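Local coordinates for protein mRNA-capping enzyme subunit alpha (Saccharomyces cerevisiae, PDB 3KYH) that transfers GMP from GTP to the 5'-diphosphate end of RNA through a covalent lysine-GMP intermediate, the second step of mRNA capping, at residues T44-Q49 / F94-E99; R77-I82 / G128-G133; S293-Q298 / Y326-E331; E331-D336 / A364-R369. All blocks are in the same frame, centred on the assembly; numbering follows the deposited sequence.

Contact 1. Residues T44-Q49 / F94-E99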
loop_
_atom_site.group_PDB
_atom_site.type_symbol
_atom_site.label_atom_id
_atom_site.label_comp_id
_atom_site.label_asym_id
_atom_site.label_seq_id
_atom_site.Cartn_x
_atom_site.Cartn_y
_atom_site.Cartn_z
ATOM N N THR C 44 29.672 -20.504 16.865
ATOM C CA THR C 44 31.016 -19.911 17.051
ATOM C C THR C 44 32.144 -20.542 16.226
ATOM O O THR C 44 32.021 -21.683 15.770
ATOM C CB THR C 44 31.435 -19.813 18.546
ATOM O OG1 THR C 44 31.118 -21.036 19.229
ATOM C CG2 THR C 44 30.748 -18.632 19.235
ATOM N N PHE C 45 33.229 -19.791 16.022
ATOM C CA PHE C 45 34.384 -20.285 15.262
ATOM C C PHE C 45 35.077 -21.393 16.032
ATOM O O PHE C 45 35.517 -21.165 17.165
ATOM C CB PHE C 45 35.373 -19.171 14.914
ATOM C CG PHE C 45 36.522 -19.628 14.054
ATOM C CD1 PHE C 45 36.316 -20.010 12.718
ATOM C CD2 PHE C 45 37.831 -19.614 14.564
ATOM C CE1 PHE C 45 37.409 -20.414 11.918
ATOM C CE2 PHE C 45 38.931 -20.012 13.776
ATOM C CZ PHE C 45 38.725 -20.442 12.465
ATOM N N PRO C 46 35.137 -22.600 15.447
ATOM C CA PRO C 46 35.767 -23.688 16.168
ATOM C C PRO C 46 37.171 -23.280 16.583
ATOM O O PRO C 46 37.435 -23.216 17.780
ATOM C CB PRO C 46 35.792 -24.830 15.142
ATOM C CG PRO C 46 34.677 -24.516 14.228
ATOM C CD PRO C 46 34.734 -23.027 14.097
ATOM N N GLY C 47 38.000 -22.881 15.615
ATOM C CA GLY C 47 39.425 -22.604 15.841
ATOM C C GLY C 47 39.721 -21.542 16.879
ATOM O O GLY C 47 38.838 -20.796 17.299
ATOM N N SER C 48 40.976 -21.490 17.307
ATOM C CA SER C 48 41.325 -20.695 18.476
ATOM C C SER C 48 41.556 -19.310 17.971
ATOM O O SER C 48 42.076 -19.165 16.868
ATOM C CB SER C 48 42.585 -21.231 19.157
ATOM O OG SER C 48 42.571 -20.911 20.538
ATOM N N GLN C 49 41.141 -18.318 18.767
ATOM C CA GLN C 49 41.268 -16.886 18.437
ATOM C C GLN C 49 42.134 -16.131 19.455
ATOM O O GLN C 49 41.786 -16.065 20.644
ATOM C CB GLN C 49 39.894 -16.220 18.290
ATOM C CG GLN C 49 39.261 -16.346 16.910
ATOM C CD GLN C 49 39.807 -15.349 15.877
ATOM O OE1 GLN C 49 39.107 -14.418 15.465
ATOM N NE2 GLN C 49 41.047 -15.556 15.438
ATOM N N PHE C 94 36.763 -30.025 3.161
ATOM C CA PHE C 94 35.930 -28.913 3.654
ATOM C C PHE C 94 36.663 -27.771 4.372
ATOM O O PHE C 94 37.691 -27.988 5.030
ATOM C CB PHE C 94 34.770 -29.441 4.508
ATOM C CG PHE C 94 33.655 -30.088 3.712
ATOM C CD1 PHE C 94 33.886 -31.228 2.922
ATOM C CD2 PHE C 94 32.347 -29.597 3.814
ATOM C CE1 PHE C 94 32.844 -31.816 2.198
ATOM C CE2 PHE C 94 31.288 -30.200 3.118
ATOM C CZ PHE C 94 31.534 -31.308 2.318
ATOM N N MET C 95 36.088 -26.566 4.256
ATOM C CA MET C 95 36.739 -25.308 4.663
ATOM C C MET C 95 35.863 -24.391 5.521
ATOM O O MET C 95 34.787 -23.995 5.093
ATOM C CB MET C 95 37.198 -24.539 3.415
ATOM C CG MET C 95 38.345 -25.158 2.626
ATOM S SD MET C 95 39.827 -25.545 3.600
ATOM C CE MET C 95 41.140 -25.079 2.428
ATOM N N ILE C 96 36.364 -24.003 6.691
ATOM C CA ILE C 96 35.595 -23.196 7.653
ATOM C C ILE C 96 36.160 -21.773 7.904
ATOM O O ILE C 96 37.154 -21.590 8.633
ATOM C CB ILE C 96 35.303 -24.009 8.967
ATOM C CG1 ILE C 96 36.551 -24.164 9.844
ATOM C CG2 ILE C 96 34.748 -25.407 8.622
ATOM C CD1 ILE C 96 36.371 -25.044 11.066
ATOM N N ASP C 97 35.517 -20.775 7.284
ATOM C CA ASP C 97 35.939 -19.351 7.355
ATOM C C ASP C 97 35.633 -18.673 8.693
ATOM O O ASP C 97 35.275 -19.366 9.639
ATOM C CB ASP C 97 35.481 -18.535 6.124
ATOM C CG ASP C 97 33.967 -18.541 5.927
ATOM O OD1 ASP C 97 33.417 -17.812 5.060
ATOM O OD2 ASP C 97 33.304 -19.285 6.667
ATOM N N ARG C 98 35.813 -17.350 8.786
ATOM C CA ARG C 98 35.756 -16.577 10.054
ATOM C C ARG C 98 34.342 -16.565 10.657
ATOM O O ARG C 98 34.118 -16.789 11.862
ATOM C CB ARG C 98 36.284 -15.143 9.821
ATOM C CG ARG C 98 36.603 -14.316 11.092
ATOM C CD ARG C 98 38.042 -14.476 11.584
ATOM N NE ARG C 98 38.978 -13.660 10.805
ATOM C CZ ARG C 98 40.288 -13.572 11.031
ATOM N NH1 ARG C 98 40.855 -14.257 12.022
ATOM N NH2 ARG C 98 41.037 -12.789 10.259
ATOM N N GLU C 99 33.387 -16.265 9.794
ATOM C CA GLU C 99 32.007 -16.619 10.059
ATOM C C GLU C 99 31.971 -18.121 9.724
ATOM O O GLU C 99 32.642 -18.545 8.783
ATOM C CB GLU C 99 31.092 -15.772 9.157
ATOM C CG GLU C 99 29.601 -15.964 9.365
ATOM C CD GLU C 99 29.143 -15.612 10.763
ATOM O OE1 GLU C 99 29.216 -14.422 11.120
ATOM O OE2 GLU C 99 28.717 -16.530 11.496
#

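Contact 2. Residues R77-I82 / G128-G133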
loop_
_atom_site.group_PDB
_atom_site.type_symbol
_atom_site.label_atom_id
_atom_site.label_comp_id
_atom_site.label_asym_id
_atom_site.label_seq_id
_atom_site.Cartn_x
_atom_site.Cartn_y
_atom_site.Cartn_z
ATOM N N ARG C 77 41.984 -16.977 6.949
ATOM C CA ARG C 77 41.837 -18.054 7.946
ATOM C C ARG C 77 40.562 -18.867 7.704
ATOM O O ARG C 77 39.427 -18.375 7.797
ATOM C CB ARG C 77 41.894 -17.576 9.401
ATOM C CG ARG C 77 41.761 -18.732 10.431
ATOM C CD ARG C 77 43.089 -18.932 11.145
ATOM N NE ARG C 77 42.978 -19.726 12.364
ATOM C CZ ARG C 77 42.279 -19.363 13.440
ATOM N NH1 ARG C 77 41.605 -18.207 13.462
ATOM N NH2 ARG C 77 42.230 -20.179 14.490
ATOM N N VAL C 78 40.837 -20.144 7.466
ATOM C CA VAL C 78 39.964 -21.148 6.881
ATOM C C VAL C 78 40.471 -22.478 7.476
ATOM O O VAL C 78 41.641 -22.844 7.216
ATOM C CB VAL C 78 40.189 -21.059 5.336
ATOM C CG1 VAL C 78 40.169 -22.388 4.635
ATOM C CG2 VAL C 78 39.185 -20.149 4.689
ATOM N N LEU C 79 39.674 -23.146 8.330
ATOM C CA LEU C 79 40.114 -24.476 8.858
ATOM C C LEU C 79 39.988 -25.488 7.777
ATOM O O LEU C 79 39.358 -25.186 6.737
ATOM C CB LEU C 79 39.439 -25.034 10.131
ATOM C CG LEU C 79 40.315 -24.952 11.387
ATOM C CD1 LEU C 79 39.807 -23.971 12.402
ATOM C CD2 LEU C 79 40.405 -26.242 12.051
ATOM N N MET C 80 40.649 -26.627 8.008
ATOM C CA MET C 80 40.399 -27.809 7.175
ATOM C C MET C 80 39.537 -28.828 7.915
ATOM O O MET C 80 39.808 -29.153 9.091
ATOM C CB MET C 80 41.699 -28.462 6.689
ATOM C CG MET C 80 41.472 -29.692 5.806
ATOM S SD MET C 80 41.021 -29.204 4.136
ATOM C CE MET C 80 42.490 -29.706 3.226
ATOM N N PHE C 81 38.516 -29.333 7.227
ATOM C CA PHE C 81 37.690 -30.418 7.768
ATOM C C PHE C 81 37.604 -31.595 6.818
ATOM O O PHE C 81 37.102 -31.453 5.701
ATOM C CB PHE C 81 36.283 -29.912 8.089
ATOM C CG PHE C 81 35.402 -30.915 8.792
ATOM C CD1 PHE C 81 35.917 -31.796 9.750
ATOM C CD2 PHE C 81 34.019 -30.880 8.574
ATOM C CE1 PHE C 81 35.072 -32.664 10.436
ATOM C CE2 PHE C 81 33.153 -31.738 9.252
ATOM C CZ PHE C 81 33.688 -32.636 10.190
ATOM N N ILE C 82 38.123 -32.744 7.252
ATOM C CA ILE C 82 38.056 -33.954 6.403
ATOM C C ILE C 82 37.408 -35.178 7.027
ATOM O O ILE C 82 37.903 -35.733 8.030
ATOM C CB ILE C 82 39.366 -34.302 5.618
ATOM C CG1 ILE C 82 40.636 -33.924 6.396
ATOM C CG2 ILE C 82 39.402 -33.531 4.306
ATOM C CD1 ILE C 82 41.031 -34.881 7.455
ATOM N N GLY C 128 37.660 -38.027 10.753
ATOM C CA GLY C 128 37.692 -37.177 11.945
ATOM C C GLY C 128 39.021 -36.454 12.101
ATOM O O GLY C 128 39.828 -36.784 12.987
ATOM N N THR C 129 39.264 -35.478 11.231
ATOM C CA THR C 129 40.530 -34.740 11.274
ATOM C C THR C 129 40.378 -33.217 11.090
ATOM O O THR C 129 40.049 -32.739 9.990
ATOM C CB THR C 129 41.580 -35.404 10.342
ATOM O OG1 THR C 129 41.792 -36.767 10.747
ATOM C CG2 THR C 129 42.905 -34.649 10.331
ATOM N N LEU C 130 40.600 -32.481 12.184
ATOM C CA LEU C 130 40.470 -31.005 12.230
ATOM C C LEU C 130 41.777 -30.228 12.521
ATOM O O LEU C 130 42.369 -30.278 13.622
ATOM C CB LEU C 130 39.289 -30.555 13.123
ATOM C CG LEU C 130 38.558 -29.227 12.839
ATOM C CD1 LEU C 130 37.902 -29.163 11.455
ATOM C CD2 LEU C 130 37.507 -28.919 13.908
ATOM N N LEU C 131 42.174 -29.483 11.491
ATOM C CA LEU C 131 43.482 -28.822 11.404
ATOM C C LEU C 131 43.340 -27.371 10.941
ATOM O O LEU C 131 42.768 -27.093 9.868
ATOM C CB LEU C 131 44.429 -29.598 10.474
ATOM C CG LEU C 131 44.007 -30.054 9.069
ATOM C CD1 LEU C 131 44.927 -31.191 8.659
ATOM C CD2 LEU C 131 42.583 -30.573 9.027
ATOM N N ASP C 132 43.852 -26.469 11.780
ATOM C CA ASP C 132 43.650 -25.027 11.649
ATOM C C ASP C 132 44.659 -24.301 10.773
ATOM O O ASP C 132 45.859 -24.266 11.087
ATOM C CB ASP C 132 43.565 -24.388 13.041
ATOM C CG ASP C 132 43.165 -22.928 12.992
ATOM O OD1 ASP C 132 42.406 -22.528 12.083
ATOM O OD2 ASP C 132 43.641 -22.170 13.855
ATOM N N GLY C 133 44.149 -23.659 9.721
ATOM C CA GLY C 133 45.030 -23.094 8.691
ATOM C C GLY C 133 44.954 -21.676 8.136
ATOM O O GLY C 133 43.968 -20.946 8.337
#

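Contact 3. Residues S293-Q298 / Y326-E331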
loop_
_atom_site.group_PDB
_atom_site.type_symbol
_atom_site.label_atom_id
_atom_site.label_comp_id
_atom_site.label_asym_id
_atom_site.label_seq_id
_atom_site.Cartn_x
_atom_site.Cartn_y
_atom_site.Cartn_z
ATOM N N SER C 293 43.312 20.937 15.605
ATOM C CA SER C 293 42.639 20.110 16.630
ATOM C C SER C 293 41.802 18.966 16.070
ATOM O O SER C 293 40.977 19.162 15.173
ATOM C CB SER C 293 41.733 20.982 17.500
ATOM O OG SER C 293 40.964 21.842 16.678
ATOM N N LEU C 294 41.964 17.791 16.662
ATOM C CA LEU C 294 41.362 16.583 16.124
ATOM C C LEU C 294 40.182 16.078 16.990
ATOM O O LEU C 294 40.366 15.651 18.131
ATOM C CB LEU C 294 42.462 15.543 15.777
ATOM C CG LEU C 294 43.990 15.658 16.047
ATOM C CD1 LEU C 294 44.760 14.441 15.589
ATOM C CD2 LEU C 294 44.700 16.851 15.397
ATOM N N TYR C 295 38.965 16.194 16.449
ATOM C CA TYR C 295 37.713 15.876 17.166
ATOM C C TYR C 295 37.074 14.522 16.793
ATOM O O TYR C 295 37.193 14.059 15.656
ATOM C CB TYR C 295 36.653 16.973 16.964
ATOM C CG TYR C 295 37.012 18.430 17.287
ATOM C CD1 TYR C 295 38.032 19.100 16.587
ATOM C CD2 TYR C 295 36.250 19.174 18.201
ATOM C CE1 TYR C 295 38.333 20.430 16.849
ATOM C CE2 TYR C 295 36.541 20.520 18.460
ATOM C CZ TYR C 295 37.589 21.149 17.779
ATOM O OH TYR C 295 37.909 22.485 18.020
ATOM N N VAL C 296 36.340 13.936 17.744
ATOM C CA VAL C 296 35.740 12.598 17.613
ATOM C C VAL C 296 34.212 12.579 17.756
ATOM O O VAL C 296 33.660 13.002 18.782
ATOM C CB VAL C 296 36.372 11.574 18.604
ATOM C CG1 VAL C 296 37.878 11.402 18.325
ATOM C CG2 VAL C 296 36.108 11.956 20.071
ATOM N N TRP C 297 33.538 12.051 16.736
ATOM C CA TRP C 297 32.076 12.117 16.676
ATOM C C TRP C 297 31.366 11.220 17.690
ATOM O O TRP C 297 31.678 10.037 17.809
ATOM C CB TRP C 297 31.537 11.991 15.237
ATOM C CG TRP C 297 31.126 10.615 14.778
ATOM C CD1 TRP C 297 31.956 9.570 14.462
ATOM C CD2 TRP C 297 29.783 10.142 14.556
ATOM N NE1 TRP C 297 31.215 8.479 14.061
ATOM C CE2 TRP C 297 29.881 8.797 14.114
ATOM C CE3 TRP C 297 28.511 10.720 14.692
ATOM C CZ2 TRP C 297 28.751 8.015 13.817
ATOM C CZ3 TRP C 297 27.395 9.951 14.376
ATOM C CH2 TRP C 297 27.523 8.608 13.951
ATOM N N GLN C 298 30.450 11.827 18.442
ATOM C CA GLN C 298 29.662 11.151 19.467
ATOM C C GLN C 298 28.175 11.273 19.119
ATOM O O GLN C 298 27.740 12.285 18.556
ATOM C CB GLN C 298 29.948 11.796 20.825
ATOM C CG GLN C 298 29.736 10.898 22.047
ATOM C CD GLN C 298 29.745 11.671 23.373
ATOM O OE1 GLN C 298 29.146 12.747 23.486
ATOM N NE2 GLN C 298 30.398 11.100 24.391
ATOM N N TYR C 326 31.165 17.083 18.419
ATOM C CA TYR C 326 32.629 17.175 18.486
ATOM C C TYR C 326 33.348 17.765 19.709
ATOM O O TYR C 326 33.174 18.935 20.069
ATOM C CB TYR C 326 33.194 17.755 17.178
ATOM C CG TYR C 326 33.181 16.772 16.024
ATOM C CD1 TYR C 326 32.420 17.013 14.879
ATOM C CD2 TYR C 326 33.897 15.576 16.100
ATOM C CE1 TYR C 326 32.390 16.087 13.835
ATOM C CE2 TYR C 326 33.887 14.662 15.066
ATOM C CZ TYR C 326 33.119 14.909 13.949
ATOM O OH TYR C 326 33.132 13.981 12.940
ATOM N N ARG C 327 34.188 16.923 20.307
ATOM C CA ARG C 327 35.141 17.306 21.353
ATOM C C ARG C 327 36.506 16.740 20.955
ATOM O O ARG C 327 36.601 15.570 20.582
ATOM C CB ARG C 327 34.707 16.753 22.710
ATOM C CG ARG C 327 35.767 16.832 23.800
ATOM C CD ARG C 327 35.430 15.925 24.983
ATOM N NE ARG C 327 35.490 14.499 24.655
ATOM C CZ ARG C 327 35.673 13.521 25.545
ATOM N NH1 ARG C 327 35.848 13.796 26.840
ATOM N NH2 ARG C 327 35.706 12.252 25.132
ATOM N N LYS C 328 37.542 17.571 21.046
ATOM C CA LYS C 328 38.893 17.239 20.588
ATOM C C LYS C 328 39.806 16.812 21.724
ATOM O O LYS C 328 39.613 17.257 22.859
ATOM C CB LYS C 328 39.518 18.455 19.879
ATOM C CG LYS C 328 39.669 19.776 20.703
ATOM C CD LYS C 328 41.135 20.102 21.058
ATOM C CE LYS C 328 41.341 21.603 21.310
ATOM N NZ LYS C 328 42.724 22.067 20.964
ATOM N N PHE C 329 40.789 15.955 21.435
ATOM C CA PHE C 329 41.920 15.820 22.360
ATOM C C PHE C 329 43.315 16.214 21.883
ATOM O O PHE C 329 44.076 16.832 22.636
ATOM C CB PHE C 329 41.968 14.574 23.263
ATOM C CG PHE C 329 41.054 13.441 22.886
ATOM C CD1 PHE C 329 41.602 12.179 22.619
ATOM C CD2 PHE C 329 39.668 13.564 23.004
ATOM C CE1 PHE C 329 40.786 11.086 22.367
ATOM C CE2 PHE C 329 38.841 12.472 22.777
ATOM C CZ PHE C 329 39.400 11.232 22.455
ATOM N N ALA C 330 43.669 15.874 20.656
ATOM C CA ALA C 330 45.071 16.064 20.300
ATOM C C ALA C 330 45.366 17.106 19.237
ATOM O O ALA C 330 44.486 17.505 18.468
ATOM C CB ALA C 330 45.754 14.732 19.978
ATOM N N GLU C 331 46.602 17.593 19.294
ATOM C CA GLU C 331 47.220 18.390 18.241
ATOM C C GLU C 331 48.119 17.462 17.407
ATOM O O GLU C 331 48.769 16.546 17.950
ATOM C CB GLU C 331 48.007 19.557 18.859
ATOM C CG GLU C 331 47.218 20.869 19.236
ATOM C CD GLU C 331 45.794 20.693 19.803
ATOM O OE1 GLU C 331 45.510 21.179 20.919
ATOM O OE2 GLU C 331 44.933 20.126 19.103
#

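Contact 4. Residues E331-D336 / A364-R369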
loop_
_atom_site.group_PDB
_atom_site.type_symbol
_atom_site.label_atom_id
_atom_site.label_comp_id
_atom_site.label_asym_id
_atom_site.label_seq_id
_atom_site.Cartn_x
_atom_site.Cartn_y
_atom_site.Cartn_z
ATOM N N GLU C 331 46.602 17.593 19.294
ATOM C CA GLU C 331 47.220 18.390 18.241
ATOM C C GLU C 331 48.119 17.462 17.407
ATOM O O GLU C 331 48.769 16.546 17.950
ATOM C CB GLU C 331 48.007 19.557 18.859
ATOM C CG GLU C 331 47.218 20.869 19.236
ATOM C CD GLU C 331 45.794 20.693 19.803
ATOM O OE1 GLU C 331 45.510 21.179 20.919
ATOM O OE2 GLU C 331 44.933 20.126 19.103
ATOM N N LEU C 332 48.077 17.645 16.086
ATOM C CA LEU C 332 48.843 16.797 15.175
ATOM C C LEU C 332 50.322 17.176 15.196
ATOM O O LEU C 332 50.892 17.269 16.274
ATOM C CB LEU C 332 48.231 16.792 13.766
ATOM C CG LEU C 332 48.669 15.693 12.777
ATOM C CD1 LEU C 332 47.952 14.376 13.073
ATOM C CD2 LEU C 332 48.448 16.113 11.315
ATOM N N SER C 333 50.940 17.387 14.035
ATOM C CA SER C 333 52.374 17.718 13.906
ATOM C C SER C 333 52.821 17.740 12.446
ATOM O O SER C 333 53.020 16.701 11.798
ATOM C CB SER C 333 53.311 16.812 14.738
ATOM O OG SER C 333 53.027 15.432 14.556
ATOM N N VAL C 334 52.966 18.958 11.941
ATOM C CA VAL C 334 53.358 19.158 10.558
ATOM C C VAL C 334 54.718 19.857 10.511
ATOM O O VAL C 334 54.821 21.052 10.808
ATOM C CB VAL C 334 52.219 19.839 9.747
ATOM C CG1 VAL C 334 52.702 20.345 8.394
ATOM C CG2 VAL C 334 51.084 18.840 9.550
ATOM N N SER C 335 55.739 19.058 10.189
ATOM C CA SER C 335 57.130 19.502 10.040
ATOM C C SER C 335 57.328 20.450 8.842
ATOM O O SER C 335 56.399 20.663 8.050
ATOM C CB SER C 335 58.098 18.293 10.035
ATOM O OG SER C 335 58.177 17.596 8.790
ATOM N N ASP C 336 58.527 21.026 8.725
ATOM C CA ASP C 336 58.789 22.103 7.749
ATOM C C ASP C 336 58.997 21.743 6.267
ATOM O O ASP C 336 59.009 22.643 5.407
ATOM C CB ASP C 336 59.881 23.058 8.251
ATOM C CG ASP C 336 59.318 24.359 8.822
ATOM O OD1 ASP C 336 60.138 25.245 9.166
ATOM O OD2 ASP C 336 58.073 24.511 8.909
ATOM N N ALA C 364 54.003 12.144 20.043
ATOM C CA ALA C 364 53.017 12.759 19.158
ATOM C C ALA C 364 52.676 11.752 18.069
ATOM O O ALA C 364 53.211 10.641 18.069
ATOM C CB ALA C 364 53.585 14.045 18.544
ATOM N N TRP C 365 51.829 12.158 17.123
ATOM C CA TRP C 365 51.412 11.280 16.037
ATOM C C TRP C 365 51.394 11.797 14.596
ATOM O O TRP C 365 50.433 12.450 14.186
ATOM C CB TRP C 365 50.095 10.552 16.358
ATOM C CG TRP C 365 49.036 11.227 17.190
ATOM C CD1 TRP C 365 48.815 12.560 17.343
ATOM C CD2 TRP C 365 47.985 10.558 17.905
ATOM N NE1 TRP C 365 47.722 12.765 18.160
ATOM C CE2 TRP C 365 47.176 11.554 18.490
ATOM C CE3 TRP C 365 47.667 9.205 18.122
ATOM C CZ2 TRP C 365 46.068 11.250 19.296
ATOM C CZ3 TRP C 365 46.543 8.898 18.894
ATOM C CH2 TRP C 365 45.761 9.919 19.483
ATOM N N GLU C 366 52.438 11.437 13.840
ATOM C CA GLU C 366 52.499 11.638 12.376
ATOM C C GLU C 366 51.520 10.749 11.623
ATOM O O GLU C 366 51.445 9.529 11.863
ATOM C CB GLU C 366 53.881 11.348 11.783
ATOM C CG GLU C 366 55.018 12.175 12.311
ATOM C CD GLU C 366 55.724 11.477 13.433
ATOM O OE1 GLU C 366 55.181 11.496 14.555
ATOM O OE2 GLU C 366 56.810 10.908 13.182
ATOM N N MET C 367 50.842 11.387 10.669
ATOM C CA MET C 367 49.881 10.769 9.745
ATOM C C MET C 367 50.531 10.228 8.458
ATOM O O MET C 367 51.588 10.714 8.026
ATOM C CB MET C 367 48.780 11.782 9.421
ATOM C CG MET C 367 49.239 12.982 8.607
ATOM S SD MET C 367 48.523 12.881 6.964
ATOM C CE MET C 367 49.397 14.208 6.141
ATOM N N LEU C 368 49.887 9.236 7.845
ATOM C CA LEU C 368 50.477 8.528 6.703
ATOM C C LEU C 368 49.514 8.296 5.528
ATOM O O LEU C 368 49.848 7.582 4.568
ATOM C CB LEU C 368 51.243 7.264 7.154
ATOM C CG LEU C 368 50.867 6.267 8.276
ATOM C CD1 LEU C 368 52.122 5.478 8.688
ATOM C CD2 LEU C 368 50.311 6.893 9.535
ATOM N N ARG C 369 48.342 8.934 5.649
ATOM C CA ARG C 369 47.256 9.001 4.668
ATOM C C ARG C 369 46.040 9.641 5.354
ATOM O O ARG C 369 45.906 9.557 6.580
ATOM C CB ARG C 369 46.902 7.631 4.041
ATOM C CG ARG C 369 46.159 6.635 4.957
ATOM C CD ARG C 369 45.932 5.200 4.412
ATOM N NE ARG C 369 46.882 4.169 4.881
ATOM C CZ ARG C 369 47.102 3.797 6.150
ATOM N NH1 ARG C 369 46.488 4.406 7.173
ATOM N NH2 ARG C 369 47.979 2.820 6.414
#

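Contact 1. Residues T44-Q49 / F94-E99
F45 and P46 form a loop-on-strand packing contact with I96, D97 and R98, where the loop leading from helix 23-35 into strand 49-52 meets the C-terminal end of strand 91-96 and the turn that follows it. The phenyl ring of F45 does most of the work. Its CG stands anti to the backbone N (chi1 -176°), and the CD1-CE1 side of the ring faces the backbone carbonyls of the turn. I96 O lies at the ring edge, near its plane, 3.5 Å from F45 CE1. D97 O approaches more obliquely, 3.3 Å from F45 CE1, while R98 O is farther off, 4.0 Å from F45 CD1. The slightly positive C-H edge would probably suit I96 O. P46 supplies the apolar part, meeting I96 tip to tip, with P46 CG 3.6 Å from I96 CD1. At the outer margin the side chains of Q49 and R98 cross at about a right angle near R98 NH1. The R98 side chain is about 6 Å from that of K72, the lysine that carries GMP. Around this contact, N100 touches both F45 and P46, D97 OD1 accepts a hydrogen bond from N101 ND2, and strand 76-84 lies alongside: I96 is bonded through its backbone to L79, and F45 also packs on R77.

Contact 2. Residues R77-I82 / G128-G133
M80 and L131 sit at the middle of an antiparallel strand pair whose axes run at 163° and come within 4.7 Å, joined by M80 N to L131 O at 2.9 Å; the bonds from L131 N to M80 O and between I82 and T129 are longer and weak. Beside that pair the two side chains point the same way, M80 CB against L131 CD2. On the other face of the sheet, shared by L79, F81, L130 and D132, L79 CD2 packs on L130 CG at 3.6 Å, and F81 CD1 meets L130 CD1 at 3.7 Å while its ring is backed by L28, V32 and L35 of helix 23-35. The pairing brings together two signature sequences of covalent nucleotidyltransferases: R77 ends the KxDGxR motif begun by K72, and D132-G133 opens the DGE motif. The side chains of R77 and D132 join in a salt bridge. R77 NH2 meets D132 OD2 on its syn side at 2.5 Å, in the guanidinium plane, and NE adds weak bonds to both carboxylate oxygens. With guanidinium and carboxylate planes 60° apart, the two groups are not coplanar. R77 NH2 also binds S48 O, so one nitrogen serves two acceptors. An alanine at R77 would probably leave the D132 carboxylate without this cationic mate and S48 O without this donor. D132 additionally touches Y238, and T129 OG1 is engaged by the backbone N of N159.

Contact 3. Residues S293-Q298 / Y326-E331
Y295 lies against Y326 and K328 where strand 293-297 pairs with an edge strand, 326-331, of the OB-fold sheet. From the backbone outward, Y295 CB first meets the Y326 ring at CD2, 3.2 Å away. The chi1 of -54° sets CG anti to the carbonyl carbon, and CG then lies 3.6 Å from K328 CB. One face of the ring is covered by K328: its CB stands 3.5 Å from the centroid of the Y295 ring, only 7° off the normal, a CH-pi contact. Farther out, CZ meets K328 CG at 3.8 Å, and the hydroxyl OH makes a weak hydrogen bond to S293 OG, whose main partner is I263 O. Beyond the ring K328 CD and CE pass near S293 CB, and NZ forms a salt bridge with E331 OE1 at 2.9 Å. An alanine at Y295 would probably leave K328 CB and CG without their aromatic face and the lysine's aliphatic chain freer to turn. The backbone pairing is uneven: L294 N to A330 O, 3.1 Å, is nearly along the C=O axis, whereas V296 N reaches R327 O from above the carbonyl plane, and F329 N to L294 O is weak. The chemistry implies that the lysine is used in two ways, its methylene groups as an apolar lid on tyrosine and its ammonium as a charge for glutamate.

Contact 4. Residues E331-D336 / A364-R369
L332 and S333 meet W365, E366 and M367 at the edge of the OB-fold domain, where the loop leaving strand 326-331 runs beside the start of strand 367-370 and the residues before it. The contact buries a modest 264 Å² and is held by van der Waals packing, without hydrogen bonds between the two segments. The apolar part belongs to L332. Its CG stands anti to the backbone N (chi1 -164°), and the fork beyond it is shared between two partners: CD2 lies 4.2 Å from M367 CG, while CD1 turns to the backbone and rests 3.3 Å from W365 O. L332 is also in touch with L294 of strand 293-297, C356 of strand 352-356 and F292, so it links the loop to the body of the sheet. The polar approaches are looser. S333 OG stays 4.0 Å from W365 O and 4.1 Å from E366 N, close enough to pack but too far to bond, and it also lies 4.3 Å from A364 CB. The aromatic part is W365, whose indole packs on A330 and makes an edge-to-face contact with F260. Its side chain thereby reaches the central strand 259-263. The pyrrole side of the indole is turned to the other segment: E331 O lies in the ring plane, at the edge, 3.9 Å from W365 NE1.

Along the chain the contacts fall into two pairs, one in the catalytic nucleotidyltransferase domain and one in the C-terminal OB domain. Contacts 1 and 2 alternate their segments, have centres about 9 Å apart and meet on neighbouring strands 91-96 and 76-84 of one sheet, near the GMP-carrying lysine. Contact 3 precedes contact 4, about 15 Å away centre to centre; they share E331 and the antiparallel OB sheet, contact 3 at one edge strand and contact 4 reaching the other. Between the pairs the centres are about 38 to 45 Å apart and no atoms touch, consistent with two separately folded domains, which in this family can move as a clamp around the nucleotide.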